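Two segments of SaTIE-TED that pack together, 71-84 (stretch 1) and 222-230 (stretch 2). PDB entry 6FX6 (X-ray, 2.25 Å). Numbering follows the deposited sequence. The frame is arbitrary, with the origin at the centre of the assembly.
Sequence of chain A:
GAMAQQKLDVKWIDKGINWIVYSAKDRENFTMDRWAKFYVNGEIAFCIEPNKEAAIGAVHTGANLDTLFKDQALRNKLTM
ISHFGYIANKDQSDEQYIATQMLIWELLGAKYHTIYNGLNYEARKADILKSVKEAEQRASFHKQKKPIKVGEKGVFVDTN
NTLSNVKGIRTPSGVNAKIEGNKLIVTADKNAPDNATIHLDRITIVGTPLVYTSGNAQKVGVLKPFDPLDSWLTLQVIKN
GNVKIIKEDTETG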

# COMPACT_ATOMS: atom_id res chain seq x y z
N ASP A 71 -6.06 4.25 15.45
CA ASP A 71 -6.59 5.09 14.36
C ASP A 71 -6.46 4.39 13.00
O ASP A 71 -5.35 4.14 12.52
N GLN A 72 -7.61 4.09 12.38
CA GLN A 72 -7.66 3.34 11.13
C GLN A 72 -7.11 4.13 9.93
O GLN A 72 -6.47 3.56 9.06
N ALA A 73 -7.37 5.44 9.90
CA ALA A 73 -6.84 6.31 8.84
C ALA A 73 -5.31 6.30 8.82
O ALA A 73 -4.71 6.31 7.74
N LEU A 74 -4.70 6.29 10.00
CA LEU A 74 -3.25 6.13 10.13
C LEU A 74 -2.79 4.75 9.64
O LEU A 74 -1.87 4.66 8.83
N ARG A 75 -3.44 3.69 10.13
CA ARG A 75 -3.14 2.32 9.69
C ARG A 75 -3.23 2.18 8.17
O ARG A 75 -2.36 1.58 7.54
N ASN A 76 -4.30 2.74 7.60
CA ASN A 76 -4.47 2.81 6.14
C ASN A 76 -3.32 3.54 5.49
O ASN A 76 -2.70 3.00 4.58
N LYS A 77 -3.03 4.75 5.96
CA LYS A 77 -1.97 5.56 5.35
C LYS A 77 -0.60 4.87 5.41
O LYS A 77 0.13 4.86 4.42
N LEU A 78 -0.28 4.26 6.55
CA LEU A 78 0.99 3.53 6.69
C LEU A 78 1.14 2.40 5.67
O LEU A 78 2.23 2.20 5.13
N THR A 79 0.05 1.68 5.39
CA THR A 79 0.07 0.60 4.40
C THR A 79 0.13 1.15 2.97
O THR A 79 0.78 0.56 2.11
N MSE A 80 -0.52 2.29 2.74
CA MSE A 80 -0.46 3.00 1.44
C MSE A 80 0.94 3.45 1.13
O MSE A 80 1.41 3.31 -0.00
N ILE A 81 1.61 4.02 2.12
CA ILE A 81 2.98 4.50 1.95
C ILE A 81 3.93 3.32 1.71
O ILE A 81 4.78 3.38 0.83
N SER A 82 3.77 2.25 2.49
CA SER A 82 4.57 1.05 2.29
C SER A 82 4.34 0.49 0.88
O SER A 82 5.30 0.26 0.14
N HIS A 83 3.07 0.33 0.51
CA HIS A 83 2.72 -0.29 -0.77
C HIS A 83 3.21 0.51 -1.99
O HIS A 83 4.02 0.02 -2.78
N PHE A 84 2.72 1.74 -2.12
CA PHE A 84 3.04 2.58 -3.27
C PHE A 84 4.46 3.14 -3.24
O PHE A 84 5.06 3.37 -4.29
N VAL A 222 5.15 -5.24 8.92
CA VAL A 222 4.93 -5.73 7.57
C VAL A 222 3.58 -5.11 7.23
O VAL A 222 2.53 -5.64 7.61
N LEU A 223 3.63 -3.97 6.55
CA LEU A 223 2.49 -3.08 6.42
C LEU A 223 1.70 -3.41 5.15
O LEU A 223 1.70 -2.64 4.17
N LYS A 224 1.01 -4.54 5.19
CA LYS A 224 0.22 -5.03 4.07
C LYS A 224 -1.06 -4.23 3.93
O LYS A 224 -1.75 -3.99 4.93
N PRO A 225 -1.41 -3.81 2.70
CA PRO A 225 -2.69 -3.14 2.51
C PRO A 225 -3.84 -4.14 2.63
O PRO A 225 -3.75 -5.25 2.11
N PHE A 226 -4.89 -3.75 3.35
CA PHE A 226 -6.00 -4.66 3.67
C PHE A 226 -7.27 -4.36 2.86
O PHE A 226 -8.29 -5.01 3.08
N ASP A 227 -7.19 -3.41 1.93
CA ASP A 227 -8.32 -2.98 1.13
C ASP A 227 -7.86 -2.95 -0.33
O ASP A 227 -6.86 -2.30 -0.63
N PRO A 228 -8.58 -3.64 -1.24
CA PRO A 228 -8.20 -3.52 -2.65
C PRO A 228 -8.49 -2.16 -3.31
O PRO A 228 -8.06 -1.93 -4.43
N LEU A 229 -9.23 -1.28 -2.62
CA LEU A 229 -9.53 0.07 -3.10
C LEU A 229 -10.20 0.03 -4.48
O LEU A 229 -9.77 0.70 -5.42
N ASP A 230 -11.24 -0.79 -4.58
CA ASP A 230 -11.91 -1.04 -5.85
C ASP A 230 -13.00 -0.04 -6.16
O ASP A 230 -13.75 0.36 -5.27

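The helix of stretch 1 meets an irregular segment of stretch 2 at Thr79 and Leu223, whose CA atoms lie 4.8 Å apart. At this close approach the helix presents two small side chains, Thr79 and Ser82. Leu223 points toward the helix in an m,t rotamer: its CB lies 3.7 Å from Ser82 CB, while its CD1 reaches Leu78, 3.7 Å from the backbone O and 4.3 Å from CB. Thr79, chi1 p, is the most covered helix residue; its CG2 sits 4.2 Å from Leu223 CB and 3.2 Å from Lys224 O, and its CB lies 3.8 Å from Pro225 CA.

Pro225 extends the apolar patch. Its CG is 3.9 Å from ND1 of His83, and its CB is 3.9 Å from CE of Met80, a selenomethionine. The Met80 CA-to-CB bond points away, yet its m,m start brings the end of the chain back, so that SE also meets Leu229 CD1 at 3.7 Å. Leu229, m,t, points toward the helix; its backbone N donates to Asp227 OD1 (3.0 Å), a bond within its own loop.

Farther out, Phe226 (chi1 p) swings its ring along the first turns of the helix. Arg75 C lies at the ring edge, 4.5 Å from CE2, and Gln72, stretched in t,t, brings NE2 to 3.8 Å from CE1. The side-chain end of Asn76 also approaches this ring.

No direct hydrogen bond crosses the contact; waters make the polar links. Thr79 OG1 donates to Asn76 O (2.7 Å) and accepts from water 1 (2.7 Å to its O), which in turn accepts from Phe226 N. Ser82, chi1 t, places OG 2.9 Å from the O of water 2 and 2.8 Å from that of water 3; water 2 accepts from Leu223 N and water 3 donates to Leu223 O.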

# COMPACT_ATOMS: atom_id res chain seq x y z
CB ASP A 71 -5.87 6.45 14.33
CG ASP A 71 -6.58 7.47 13.45
OD1 ASP A 71 -7.62 8.02 13.88
OD2 ASP A 71 -6.08 7.74 12.34
CB GLN A 72 -9.09 2.85 10.84
CG GLN A 72 -9.20 1.95 9.61
CD GLN A 72 -10.46 1.10 9.57
OE1 GLN A 72 -11.43 1.33 10.30
NE2 GLN A 72 -10.46 0.10 8.69
CB ALA A 73 -7.36 7.73 9.00
CB LEU A 74 -2.80 6.37 11.58
CG LEU A 74 -1.31 6.23 11.91
CD1 LEU A 74 -0.45 7.11 11.02
CD2 LEU A 74 -1.06 6.56 13.38
CB ARG A 75 -4.07 1.29 10.33
CG ARG A 75 -3.74 0.93 11.76
CD ARG A 75 -4.32 -0.43 12.13
NE ARG A 75 -5.72 -0.57 11.74
CZ ARG A 75 -6.77 -0.06 12.39
NH1 ARG A 75 -6.62 0.66 13.50
NH2 ARG A 75 -8.00 -0.26 11.92
CB ASN A 76 -5.80 3.50 5.75
CG ASN A 76 -6.93 2.51 5.53
OD1 ASN A 76 -7.96 2.57 6.19
ND2 ASN A 76 -6.73 1.60 4.57
CB LYS A 77 -1.91 6.96 5.97
CG LYS A 77 -1.24 7.99 5.07
CD LYS A 77 -1.69 9.42 5.40
CE LYS A 77 -1.26 10.40 4.31
NZ LYS A 77 -1.90 11.73 4.48
CB LEU A 78 1.16 2.99 8.11
CG LEU A 78 1.34 4.04 9.22
CD1 LEU A 78 1.07 3.42 10.58
CD2 LEU A 78 2.73 4.65 9.18
CB THR A 79 -1.13 -0.37 4.55
OG1 THR A 79 -2.36 0.34 4.39
CG2 THR A 79 -1.13 -1.05 5.91
CB MSE A 80 -1.31 4.27 1.40
CG MSE A 80 -2.81 4.09 1.63
SE MSE A 80 -3.55 3.00 0.18
CE MSE A 80 -3.49 1.23 1.06
CB ILE A 81 3.46 5.36 3.14
CG1 ILE A 81 2.63 6.65 3.22
CG2 ILE A 81 4.93 5.71 3.00
CD1 ILE A 81 2.66 7.33 4.57
CB SER A 82 4.25 0.00 3.34
OG SER A 82 4.98 -1.19 3.12
CB HIS A 83 1.21 -0.51 -0.87
CG HIS A 83 0.78 -1.13 -2.16
ND1 HIS A 83 0.92 -2.48 -2.42
CD2 HIS A 83 0.23 -0.58 -3.26
CE1 HIS A 83 0.46 -2.73 -3.63
NE2 HIS A 83 0.04 -1.60 -4.17
CB PHE A 84 2.02 3.71 -3.42
CG PHE A 84 0.65 3.24 -3.77
CD1 PHE A 84 0.37 2.77 -5.06
CD2 PHE A 84 -0.38 3.24 -2.83
CE1 PHE A 84 -0.90 2.33 -5.40
CE2 PHE A 84 -1.65 2.80 -3.17
CZ PHE A 84 -1.91 2.34 -4.45
CB VAL A 222 4.92 -7.26 7.49
CG1 VAL A 222 4.68 -7.72 6.05
CG2 VAL A 222 6.24 -7.82 8.00
CB LEU A 223 2.96 -1.62 6.42
CG LEU A 223 3.80 -1.20 7.63
CD1 LEU A 223 4.37 0.19 7.41
CD2 LEU A 223 2.99 -1.27 8.92
CB LYS A 224 -0.13 -6.50 4.25
CG LYS A 224 1.05 -7.44 4.37
CD LYS A 224 0.59 -8.88 4.33
CE LYS A 224 1.74 -9.84 4.55
NZ LYS A 224 1.25 -11.24 4.48
CB PRO A 225 -2.58 -2.56 1.09
CG PRO A 225 -1.57 -3.41 0.40
CD PRO A 225 -0.66 -3.98 1.44
CB PHE A 226 -6.31 -4.64 5.18
CG PHE A 226 -6.57 -3.27 5.75
CD1 PHE A 226 -7.82 -2.68 5.65
CD2 PHE A 226 -5.55 -2.57 6.39
CE1 PHE A 226 -8.06 -1.41 6.16
CE2 PHE A 226 -5.77 -1.30 6.92
CZ PHE A 226 -7.03 -0.73 6.80
CB ASP A 227 -8.74 -1.58 1.58
CG ASP A 227 -10.13 -1.17 1.07
OD1 ASP A 227 -10.60 -1.68 0.03
OD2 ASP A 227 -10.75 -0.30 1.73
CB PRO A 228 -8.99 -4.64 -3.33
CG PRO A 228 -10.13 -4.92 -2.43
CD PRO A 228 -9.66 -4.62 -1.04
CB LEU A 229 -8.25 0.93 -3.14
CG LEU A 229 -7.43 1.00 -1.86
CD1 LEU A 229 -6.19 1.83 -2.10
CD2 LEU A 229 -8.23 1.57 -0.69
CB ASP A 230 -12.47 -2.46 -5.93
CG ASP A 230 -13.53 -2.75 -4.89
OD1 ASP A 230 -13.27 -2.49 -3.70
OD2 ASP A 230 -14.61 -3.27 -5.25
O HOH W 1 -4.83 -0.57 3.94
O HOH W 2 6.06 -3.36 4.80
O HOH W 3 2.95 -2.63 1.85